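Local coordinates for probable outer membrane protein (Pseudomonas aeruginosa, PDB 3DWO), which probably conducts hydrophobic compounds such as long-chain fatty acids across the bacterial outer membrane, as a beta-barrel channel of the FadL family, at residues N198-R204 / Y244-D250; T254-E259 / D271-G275; A181-N185 / D417-G421; R133-T139 / F172-N176. One frame throughout, in Å; residues are numbered along the deposited sequence.

Interaction 1: N198-R204 / Y244-D250; sequences NSSALMR and YNLYDHD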
# COMPACT_ATOMS: atom_id res chain seq x y z
N ASN A 198 21.07 10.61 23.77
CA ASN A 198 22.27 10.08 24.40
C ASN A 198 22.14 8.57 24.26
O ASN A 198 23.07 7.91 23.81
CB ASN A 198 22.35 10.47 25.87
CG ASN A 198 22.88 11.87 26.07
OD1 ASN A 198 22.36 12.82 25.48
ND2 ASN A 198 23.91 12.00 26.87
N SER A 199 20.99 8.04 24.64
CA SER A 199 20.73 6.62 24.48
C SER A 199 20.07 6.51 23.10
O SER A 199 19.33 7.41 22.69
CB SER A 199 19.77 6.11 25.56
OG SER A 199 18.54 6.82 25.54
N SER A 200 20.38 5.45 22.37
CA SER A 200 19.79 5.25 21.05
C SER A 200 20.01 3.84 20.55
O SER A 200 21.13 3.30 20.60
CB SER A 200 20.34 6.24 20.02
OG SER A 200 21.64 5.87 19.61
N ALA A 201 18.93 3.25 20.05
CA ALA A 201 18.97 1.90 19.52
C ALA A 201 17.94 1.82 18.40
O ALA A 201 16.89 2.47 18.46
CB ALA A 201 18.62 0.91 20.62
N LEU A 202 18.25 1.06 17.36
CA LEU A 202 17.34 0.91 16.25
C LEU A 202 16.42 -0.28 16.51
O LEU A 202 16.87 -1.43 16.61
CB LEU A 202 18.10 0.68 14.95
CG LEU A 202 17.20 0.59 13.70
CD1 LEU A 202 16.65 1.97 13.37
CD2 LEU A 202 18.00 0.04 12.53
N MET A 203 15.13 0.02 16.65
CA MET A 203 14.12 -1.00 16.86
C MET A 203 13.80 -1.55 15.46
O MET A 203 13.60 -0.78 14.53
CB MET A 203 12.87 -0.37 17.47
CG MET A 203 11.63 -1.21 17.35
SD MET A 203 11.75 -2.70 18.34
CE MET A 203 10.75 -2.23 19.75
N ARG A 204 13.76 -2.87 15.32
CA ARG A 204 13.48 -3.51 14.04
C ARG A 204 12.40 -4.57 14.18
O ARG A 204 12.52 -5.48 15.00
CB ARG A 204 14.75 -4.15 13.47
CG ARG A 204 15.87 -3.15 13.19
CD ARG A 204 17.10 -3.79 12.53
NE ARG A 204 17.81 -4.71 13.41
CZ ARG A 204 19.05 -5.15 13.20
NH1 ARG A 204 19.72 -4.74 12.13
NH2 ARG A 204 19.62 -5.99 14.06
N TYR A 244 11.14 -8.99 16.73
CA TYR A 244 11.61 -7.61 16.82
C TYR A 244 12.92 -7.72 17.57
O TYR A 244 13.11 -8.63 18.38
CB TYR A 244 10.62 -6.70 17.59
CG TYR A 244 10.71 -6.77 19.10
CD1 TYR A 244 11.78 -6.21 19.80
CD2 TYR A 244 9.71 -7.40 19.85
CE1 TYR A 244 11.86 -6.26 21.20
CE2 TYR A 244 9.77 -7.46 21.25
CZ TYR A 244 10.84 -6.90 21.91
OH TYR A 244 10.90 -6.96 23.29
N ASN A 245 13.84 -6.81 17.29
CA ASN A 245 15.12 -6.80 17.97
C ASN A 245 15.57 -5.35 18.00
O ASN A 245 15.12 -4.53 17.19
CB ASN A 245 16.14 -7.69 17.25
CG ASN A 245 16.69 -7.06 15.98
OD1 ASN A 245 17.52 -6.16 16.03
ND2 ASN A 245 16.22 -7.54 14.84
N LEU A 246 16.43 -5.03 18.96
CA LEU A 246 16.92 -3.67 19.08
C LEU A 246 18.41 -3.70 18.78
O LEU A 246 19.15 -4.46 19.39
CB LEU A 246 16.71 -3.14 20.50
CG LEU A 246 15.28 -2.98 21.03
CD1 LEU A 246 14.51 -4.27 20.91
CD2 LEU A 246 15.34 -2.55 22.49
N TYR A 247 18.83 -2.89 17.82
CA TYR A 247 20.24 -2.81 17.49
C TYR A 247 20.78 -1.56 18.17
O TYR A 247 20.66 -0.46 17.64
CB TYR A 247 20.45 -2.70 15.97
CG TYR A 247 21.82 -2.17 15.61
CD1 TYR A 247 22.97 -2.63 16.25
CD2 TYR A 247 21.96 -1.15 14.67
CE1 TYR A 247 24.23 -2.09 15.98
CE2 TYR A 247 23.22 -0.60 14.39
CZ TYR A 247 24.34 -1.07 15.05
OH TYR A 247 25.58 -0.50 14.82
N ASP A 248 21.37 -1.74 19.35
CA ASP A 248 21.91 -0.62 20.10
C ASP A 248 23.27 -0.14 19.61
O ASP A 248 24.13 -0.95 19.26
CB ASP A 248 22.02 -0.98 21.59
CG ASP A 248 22.93 -2.19 21.82
OD1 ASP A 248 23.85 -2.09 22.66
OD2 ASP A 248 22.71 -3.23 21.17
N HIS A 249 23.45 1.17 19.57
CA HIS A 249 24.71 1.81 19.17
C HIS A 249 24.76 2.97 20.14
O HIS A 249 24.85 4.16 19.78
CB HIS A 249 24.64 2.26 17.70
CG HIS A 249 23.33 2.89 17.32
ND1 HIS A 249 23.18 4.25 17.15
CD2 HIS A 249 22.13 2.33 17.02
CE1 HIS A 249 21.94 4.51 16.77
NE2 HIS A 249 21.28 3.36 16.68
N ASP A 250 24.71 2.56 21.40
CA ASP A 250 24.64 3.40 22.58
C ASP A 250 25.84 3.37 23.52
O ASP A 250 25.87 4.11 24.50
CB ASP A 250 23.43 2.92 23.39
CG ASP A 250 22.44 3.99 23.62
OD1 ASP A 250 21.33 3.67 24.08
OD2 ASP A 250 22.79 5.15 23.34
O HOH W 1 24.85 6.77 20.07
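Met203, Leu246 and Tyr244 form the apolar centre of this pairing, which joins two antiparallel neighbours in the wall of the FadL-type beta barrel. Met203 SD makes an oblique Met-aromatic contact with Tyr244 (3.8 Å to Tyr244 CD1, 4.8 Å to the ring centroid, 52° off the normal) and lies 4.1 Å from Leu246 CD1. Two bound C8E molecules touch Met203, and helix 253-259 covers Leu246 and Ala201. Strands 201-204 and 244-248 run at 159° with their axes 4.3 Å apart. Leu202 and Tyr247 form a hydrogen-bonded pair, with Leu202 N to Tyr247 O at 2.9 Å and Tyr247 N to Leu202 O at 2.7 Å. Toward 249-250 the pairing loosens: His249 N reaches Ser200 O only weakly, at 3.3 Å. The other face, bearing Leu202, Tyr247, Arg204 and Asn245, is more polar. There Asn245 OD1 lies near the guanidinium plane and accepts from both Arg204 NE at 3.0 Å and Arg204 NH2 at 2.9 Å.

Interaction 2: T254-E259 / D271-G275; sequences TEGAIE and DLRMG. With C8E ((hydroxyethyloxy)tri(ethyloxy)octane), chain C.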
# COMPACT_ATOMS: atom_id res chain seq x y z
N THR A 254 21.42 1.33 26.23
CA THR A 254 20.17 0.63 26.01
C THR A 254 20.15 -0.79 26.57
O THR A 254 19.22 -1.15 27.29
CB THR A 254 19.82 0.59 24.51
OG1 THR A 254 19.53 1.91 24.06
CG2 THR A 254 18.60 -0.29 24.26
N GLU A 255 21.17 -1.58 26.27
CA GLU A 255 21.21 -2.95 26.76
C GLU A 255 21.31 -2.97 28.27
O GLU A 255 20.71 -3.83 28.93
CB GLU A 255 22.39 -3.72 26.14
CG GLU A 255 22.26 -5.23 26.30
CD GLU A 255 23.26 -6.01 25.43
OE1 GLU A 255 23.08 -7.24 25.29
OE2 GLU A 255 24.21 -5.42 24.89
N GLY A 256 22.08 -2.04 28.84
CA GLY A 256 22.22 -1.99 30.28
C GLY A 256 20.87 -1.76 30.95
O GLY A 256 20.54 -2.39 31.96
N ALA A 257 20.08 -0.86 30.38
CA ALA A 257 18.76 -0.56 30.93
C ALA A 257 17.84 -1.76 30.80
O ALA A 257 17.18 -2.16 31.76
CB ALA A 257 18.15 0.62 30.19
N ILE A 258 17.80 -2.34 29.61
CA ILE A 258 16.95 -3.49 29.37
C ILE A 258 17.33 -4.67 30.25
O ILE A 258 16.46 -5.26 30.90
CB ILE A 258 16.96 -3.88 27.87
CG1 ILE A 258 16.08 -2.89 27.10
CG2 ILE A 258 16.48 -5.32 27.67
CD1 ILE A 258 16.18 -2.98 25.61
N GLU A 259 18.61 -5.01 30.28
CA GLU A 259 19.04 -6.12 31.12
C GLU A 259 18.80 -5.76 32.58
O GLU A 259 18.64 -6.64 33.43
CB GLU A 259 20.53 -6.42 30.89
CG GLU A 259 20.85 -6.91 29.47
CD GLU A 259 19.84 -7.93 28.96
OE1 GLU A 259 19.52 -8.88 29.71
OE2 GLU A 259 19.37 -7.79 27.81
N ASP A 271 7.05 -5.28 28.85
CA ASP A 271 8.10 -6.29 28.91
C ASP A 271 8.98 -6.16 27.67
O ASP A 271 8.83 -6.92 26.70
CB ASP A 271 7.51 -7.70 28.97
CG ASP A 271 8.56 -8.78 28.72
OD1 ASP A 271 9.61 -8.76 29.40
OD2 ASP A 271 8.33 -9.64 27.83
N LEU A 272 9.90 -5.20 27.70
CA LEU A 272 10.79 -4.98 26.57
C LEU A 272 12.12 -5.72 26.74
O LEU A 272 12.71 -5.72 27.82
CB LEU A 272 11.05 -3.48 26.41
CG LEU A 272 11.92 -3.08 25.21
CD1 LEU A 272 11.16 -3.38 23.92
CD2 LEU A 272 12.28 -1.61 25.30
N ARG A 273 12.57 -6.35 25.67
CA ARG A 273 13.82 -7.11 25.69
C ARG A 273 14.68 -6.69 24.50
O ARG A 273 14.26 -5.87 23.68
CB ARG A 273 13.52 -8.60 25.62
CG ARG A 273 12.57 -9.09 26.71
CD ARG A 273 12.13 -10.52 26.45
NE ARG A 273 11.16 -10.99 27.45
CZ ARG A 273 10.58 -12.19 27.42
NH1 ARG A 273 10.86 -13.04 26.44
NH2 ARG A 273 9.71 -12.53 28.37
N MET A 274 15.89 -7.25 24.40
CA MET A 274 16.76 -6.91 23.28
C MET A 274 16.26 -7.56 22.00
O MET A 274 16.65 -7.18 20.90
CB MET A 274 18.21 -7.33 23.57
CG MET A 274 18.91 -6.48 24.63
SD MET A 274 18.82 -4.69 24.25
CE MET A 274 20.11 -4.55 23.01
N GLY A 275 15.38 -8.54 22.16
CA GLY A 275 14.81 -9.25 21.03
C GLY A 275 13.77 -10.25 21.51
O GLY A 275 13.91 -10.82 22.58
C1 C8E C . 8.71 0.40 21.50
C2 C8E C . 8.53 0.85 22.87
C3 C8E C . 9.77 1.16 23.57
C4 C8E C . 9.42 1.45 24.95
C5 C8E C . 10.62 1.98 25.62
C6 C8E C . 10.30 2.39 26.97
C7 C8E C . 11.63 2.62 27.50
C8 C8E C . 11.48 2.99 28.91
O9 C8E C . 12.49 3.37 29.83
C10 C8E C . 13.55 2.48 30.13
C11 C8E C . 14.38 3.19 31.14
O12 C8E C . 15.69 3.50 30.64
C13 C8E C . 16.44 4.38 31.51
C14 C8E C . 17.91 4.87 31.29
O15 C8E C . 18.83 4.76 30.16
C16 C8E C . 19.61 3.56 30.25
C17 C8E C . 20.93 3.70 31.02
O18 C8E C . 21.55 2.60 31.73
C19 C8E C . 21.12 2.53 33.12
C20 C8E C . 21.29 1.25 34.01
O21 C8E C . 20.46 1.12 35.18
O HOH W 2 13.85 -5.17 30.11
O HOH W 3 17.09 -9.12 26.39
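Helical residues 254-259 lie against an irregular backbone, 271-275, extended through Asp271 to Arg273 and turning at Met274. The helix is regular here, with Ile258 N bonded to Thr254 O at 3.0 Å and Glu259 N to Glu255 O at 2.8 Å. Approach is closest at Ile258 and Arg273, whose CA atoms are 6.0 Å apart. Both segments belong to the loop that follows strand 226-248 of the barrel, a position consistent with the ligand-binding extracellular loop region of FadL. The CA-to-CB bonds of Ile258 and Met274 each point toward the opposite segment, and Ile258 CD1 meets Met274 SD at 3.4 Å and Leu272 CD2 at 4.1 Å. Met274 SD also lies 3.9 Å from Glu255 CA, so the thioether packs on the helix backbone itself. C8E of chain C runs alongside, its C16 3.3 Å from Ala257 CB and its C5 4.0 Å from Leu272 CD2. Arg273 makes a salt bridge within its own segment, Arg273 NE to Asp271 OD2 at 3.2 Å. Polar links between the segments pass through water. One donates to Ile258 O (2.7 Å) and Leu272 O (2.6 Å); another donates to Glu259 OE2 at 3.0 Å and accepts from Met274 N at 3.0 Å.

Interaction 3: A181-N185 / D417-G421; sequences ASAAN and DRLGG. With C8E ((hydroxyethyloxy)tri(ethyloxy)octane), chain C.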
# COMPACT_ATOMS: atom_id res chain seq x y z
N ALA A 181 14.78 9.36 26.90
CA ALA A 181 13.67 10.25 26.57
C ALA A 181 12.35 9.61 26.98
O ALA A 181 11.46 10.28 27.49
CB ALA A 181 13.66 10.56 25.07
N SER A 182 12.24 8.30 26.77
CA SER A 182 11.03 7.58 27.15
C SER A 182 10.84 7.59 28.67
O SER A 182 9.72 7.77 29.16
CB SER A 182 11.10 6.14 26.66
OG SER A 182 11.10 6.11 25.25
N ALA A 183 11.94 7.41 29.40
CA ALA A 183 11.91 7.41 30.87
C ALA A 183 11.44 8.76 31.41
O ALA A 183 10.59 8.82 32.30
CB ALA A 183 13.30 7.07 31.43
N ALA A 184 12.02 9.83 30.89
CA ALA A 184 11.69 11.18 31.31
C ALA A 184 10.19 11.46 31.27
O ALA A 184 9.68 12.23 32.08
CB ALA A 184 12.43 12.19 30.44
N ASN A 185 9.49 10.84 30.32
CA ASN A 185 8.04 11.02 30.14
C ASN A 185 7.21 9.90 30.78
O ASN A 185 5.98 9.93 30.72
CB ASN A 185 7.70 11.07 28.65
CG ASN A 185 8.19 12.33 27.97
OD1 ASN A 185 7.66 13.41 28.20
ND2 ASN A 185 9.22 12.20 27.14
N ASP A 417 4.48 9.14 25.03
CA ASP A 417 5.52 9.07 26.06
C ASP A 417 6.59 7.98 25.87
O ASP A 417 7.78 8.28 25.83
CB ASP A 417 4.89 8.90 27.45
CG ASP A 417 4.01 10.08 27.86
OD1 ASP A 417 4.27 11.21 27.38
OD2 ASP A 417 3.08 9.88 28.67
N ARG A 418 6.17 6.72 25.77
CA ARG A 418 7.15 5.64 25.63
C ARG A 418 8.00 5.68 24.36
O ARG A 418 8.99 4.96 24.25
CB ARG A 418 6.49 4.27 25.80
CG ARG A 418 5.55 3.82 24.69
CD ARG A 418 4.99 2.44 25.02
NE ARG A 418 4.16 2.45 26.23
CZ ARG A 418 3.69 1.36 26.83
NH1 ARG A 418 3.95 0.15 26.35
NH2 ARG A 418 2.95 1.48 27.92
N LEU A 419 7.62 6.53 23.40
CA LEU A 419 8.39 6.66 22.17
C LEU A 419 9.29 7.89 22.16
O LEU A 419 9.84 8.27 21.12
CB LEU A 419 7.46 6.69 20.95
CG LEU A 419 6.80 5.35 20.60
CD1 LEU A 419 5.98 5.51 19.33
CD2 LEU A 419 7.87 4.26 20.41
N GLY A 420 9.45 8.52 23.31
CA GLY A 420 10.32 9.68 23.40
C GLY A 420 9.71 11.07 23.49
O GLY A 420 10.42 12.03 23.77
N GLY A 421 8.41 11.19 23.22
CA GLY A 421 7.74 12.49 23.31
C GLY A 421 8.15 13.58 22.32
O GLY A 421 7.82 14.75 22.53
C1 C8E C . 8.71 0.40 21.50
C2 C8E C . 8.53 0.85 22.87
C3 C8E C . 9.77 1.16 23.57
C4 C8E C . 9.42 1.45 24.95
C5 C8E C . 10.62 1.98 25.62
C6 C8E C . 10.30 2.39 26.97
C7 C8E C . 11.63 2.62 27.50
C8 C8E C . 11.48 2.99 28.91
O9 C8E C . 12.49 3.37 29.83
C10 C8E C . 13.55 2.48 30.13
C11 C8E C . 14.38 3.19 31.14
O12 C8E C . 15.69 3.50 30.64
C13 C8E C . 16.44 4.38 31.51
C14 C8E C . 17.91 4.87 31.29
O15 C8E C . 18.83 4.76 30.16
C16 C8E C . 19.61 3.56 30.25
C17 C8E C . 20.93 3.70 31.02
O18 C8E C . 21.55 2.60 31.73
C19 C8E C . 21.12 2.53 33.12
C20 C8E C . 21.29 1.25 34.01
O21 C8E C . 20.46 1.12 35.18
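A single direct hydrogen bond joins the segments: Ser182 OG donates to Arg418 O over 2.6 Å. Each segment is also braced internally. Asn185 ND2 bonds back to Ala181 O at 3.0 Å, holding the amide against the helical backbone, and Gly420 N bonds to Asp417 O at 3.0 Å, closing the turn that starts with the short 3-10 segment 417-418. A weaker polar contact is the CA-H...O approach of Ser182 CA to Asp417 O, 3.6 Å with 156° at the hydrogen. These segments are 232 residues apart in sequence. Each belongs to a loop, one joining strands 158-177 and 201-220, the other strands 395-411 and 423-441, so the contact ties together distant loops at one end of the FadL-type barrel, consistent with its extracellular mouth. In the van der Waals packing, Ala181 CB rests 3.8 Å from Gly420 O. Gly421 fits the close approach, since a CB there would fall 2.9 Å from Asn185 ND2; at Gly420 the reason is local, a CB at phi 105° being jammed against the preceding carbonyl. Outside the segments, Arg418 NH1 bonds Ile326 O, while Tyr267 OH bonds Ser182 O. The alkyl tail of C8E (chain C) passes along both segments, its C7 3.7 Å from Ser182 CB and its C4 3.6 Å from Arg418 O.

Interaction 4: R133-T139 / F172-N176; sequences RDFAVDT and FVSQN. With C8E ((hydroxyethyloxy)tri(ethyloxy)octane), chain D.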
# COMPACT_ATOMS: atom_id res chain seq x y z
N ARG A 133 14.35 10.43 12.88
CA ARG A 133 14.63 9.02 13.18
C ARG A 133 13.83 8.43 14.35
O ARG A 133 13.64 7.21 14.41
CB ARG A 133 16.13 8.80 13.41
CG ARG A 133 16.73 9.55 14.60
CD ARG A 133 18.24 9.32 14.68
NE ARG A 133 18.87 10.05 15.78
CZ ARG A 133 19.04 11.37 15.80
NH1 ARG A 133 18.62 12.12 14.78
NH2 ARG A 133 19.62 11.95 16.85
N ASP A 134 13.36 9.27 15.27
CA ASP A 134 12.58 8.77 16.40
C ASP A 134 11.17 8.36 15.94
O ASP A 134 10.43 7.75 16.70
CB ASP A 134 12.42 9.82 17.51
CG ASP A 134 13.72 10.08 18.28
OD1 ASP A 134 14.71 9.33 18.12
OD2 ASP A 134 13.74 11.05 19.08
N PHE A 135 10.82 8.71 14.71
CA PHE A 135 9.50 8.38 14.18
C PHE A 135 9.55 7.31 13.11
O PHE A 135 8.60 6.53 12.97
CB PHE A 135 8.83 9.63 13.58
CG PHE A 135 8.54 10.70 14.60
CD1 PHE A 135 9.54 11.57 15.01
CD2 PHE A 135 7.27 10.82 15.15
CE1 PHE A 135 9.27 12.56 15.98
CE2 PHE A 135 6.99 11.79 16.11
CZ PHE A 135 8.00 12.66 16.52
N ALA A 136 10.64 7.28 12.34
CA ALA A 136 10.77 6.29 11.29
C ALA A 136 12.12 6.30 10.61
O ALA A 136 12.76 7.35 10.46
CB ALA A 136 9.68 6.50 10.25
N VAL A 137 12.55 5.12 10.20
CA VAL A 137 13.78 4.96 9.46
C VAL A 137 13.33 4.20 8.21
O VAL A 137 13.15 4.80 7.15
CB VAL A 137 14.84 4.16 10.24
CG1 VAL A 137 16.09 3.96 9.37
CG2 VAL A 137 15.23 4.91 11.51
N ASP A 138 13.11 2.90 8.34
CA ASP A 138 12.65 2.10 7.21
C ASP A 138 11.24 1.53 7.37
O ASP A 138 10.84 1.14 8.47
CB ASP A 138 13.62 0.94 6.96
CG ASP A 138 14.98 1.42 6.50
OD1 ASP A 138 15.08 2.59 6.07
OD2 ASP A 138 15.94 0.62 6.57
N THR A 139 10.51 1.49 6.27
CA THR A 139 9.15 0.95 6.25
C THR A 139 9.00 0.20 4.93
O THR A 139 9.21 0.75 3.85
CB THR A 139 8.09 2.07 6.31
OG1 THR A 139 8.25 2.83 7.52
CG2 THR A 139 6.69 1.47 6.29
N PHE A 172 8.02 -4.83 7.34
CA PHE A 172 9.21 -4.48 8.10
C PHE A 172 9.14 -3.01 8.53
O PHE A 172 8.75 -2.14 7.75
CB PHE A 172 10.47 -4.68 7.26
CG PHE A 172 11.73 -4.35 8.01
CD1 PHE A 172 12.34 -5.29 8.84
CD2 PHE A 172 12.27 -3.07 7.94
CE1 PHE A 172 13.46 -4.97 9.60
CE2 PHE A 172 13.39 -2.73 8.70
CZ PHE A 172 13.99 -3.68 9.53
N VAL A 173 9.53 -2.75 9.77
CA VAL A 173 9.55 -1.41 10.32
C VAL A 173 10.75 -1.24 11.23
O VAL A 173 11.02 -2.09 12.08
CB VAL A 173 8.25 -1.10 11.14
CG1 VAL A 173 8.55 -0.06 12.21
CG2 VAL A 173 7.16 -0.57 10.22
N SER A 174 11.49 -0.15 11.04
CA SER A 174 12.63 0.13 11.90
C SER A 174 12.40 1.57 12.36
O SER A 174 11.79 2.36 11.65
CB SER A 174 13.97 -0.01 11.16
OG SER A 174 14.15 1.00 10.20
N GLN A 175 12.88 1.89 13.56
CA GLN A 175 12.66 3.21 14.11
C GLN A 175 13.62 3.35 15.28
O GLN A 175 13.93 2.36 15.95
CB GLN A 175 11.20 3.31 14.57
CG GLN A 175 10.80 4.52 15.38
CD GLN A 175 9.31 4.52 15.68
OE1 GLN A 175 8.63 3.52 15.44
NE2 GLN A 175 8.80 5.62 16.22
N ASN A 176 14.12 4.56 15.50
CA ASN A 176 15.03 4.79 16.60
C ASN A 176 14.27 4.89 17.91
O ASN A 176 13.17 5.46 17.95
CB ASN A 176 15.81 6.08 16.41
CG ASN A 176 16.77 6.35 17.55
OD1 ASN A 176 17.72 5.60 17.76
ND2 ASN A 176 16.52 7.43 18.30
C1 C8E D . 0.37 7.28 7.92
C2 C8E D . 1.31 6.24 8.31
C3 C8E D . 0.75 4.91 8.49
C4 C8E D . 1.85 4.01 8.77
C5 C8E D . 1.43 2.62 8.46
C6 C8E D . 2.59 1.77 8.29
C7 C8E D . 1.99 0.47 8.55
C8 C8E D . 2.56 -0.52 7.61
O9 C8E D . 3.10 -1.79 7.94
C10 C8E D . 4.22 -1.86 8.80
C11 C8E D . 4.53 -3.31 8.95
O12 C8E D . 3.93 -3.84 10.14
C13 C8E D . 4.85 -4.26 11.20
C14 C8E D . 5.49 -3.33 12.28
O15 C8E D . 5.55 -3.45 13.74
C16 C8E D . 4.43 -2.82 14.39
C17 C8E D . 4.65 -1.33 14.75
O18 C8E D . 5.96 -0.71 14.80
C19 C8E D . 6.59 -0.79 16.11
C20 C8E D . 7.07 0.48 16.90
O21 C8E D . 8.44 0.90 16.77
O HOH W 4 16.47 -0.14 9.12
O HOH W 5 9.35 2.82 10.09
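Six direct hydrogen bonds cross between 133-139 and 172-176, and side chains take part in half of them. At the loop end, Arg133 O accepts from Asn176 N at 2.9 Å, and Asp134 OD1 from Asn176 ND2 at 2.6 Å. Asp134 O receives Gln175 NE2 at 2.7 Å in an almost linear bond (179°) and has a second donor in Asn415 ND2. The carbonyl end of the Gln175 amide is also satisfied: Gln175 OE1 accepts from O21 of C8E (chain D) at 2.9 Å and from Arg372 NH2. Arg133 directs its guanidinium elsewhere, to Thr71 O and Trp130 O. Further along, Ser174 O accepts from Val137 N at 3.2 Å, whereas Asp138 N turns to Ser174 OG at 2.9 Å. Ser174 N returns to Asp138 O at 2.9 Å. Two waters add further partners: one donates to Asp138 O (2.8 Å) and Ser174 O (2.9 Å) and lies 2.8 Å from Thr139 OG1; another donates to Asp138 OD2 at 2.7 Å and lies 2.8 Å from Ser174 OG. Regular pairing resumes at Thr139 and Val173, a non-hydrogen-bonded pair with CA atoms 4.7 Å apart. Val137 and Asp138 together facing Ser174 make a classic beta bulge, placed where strand 138-153 enters its antiparallel hairpin with strand 158-177 in the barrel wall.

How the interactions relate
Interactions 1 and 4 are wall contacts, interactions 2 and 3 loop contacts. The two wall pairings meet through neighbouring strands 158-177 and 201-220, with Met203 N 2.7 Å from Gln175 O; interaction 4 is the more buried, 10 of its 12 touching residues against 6 of 14 in interaction 1. Interaction 2 adjoins interaction 1 through Leu246 N and Met274 O, 2.9 Å apart, so strand 226-248 pairs with the residues leading into strand 275-281. Chemistry follows place: direct backbone bonding dominates interaction 1; in interaction 4 side-chain amides at the loop end, and a serine hydroxyl and water at the bulge, join it; apolar packing with water bridges serves interaction 2, and one serine bond interaction 3. Interactions 2 and 3 share C8E of chain C.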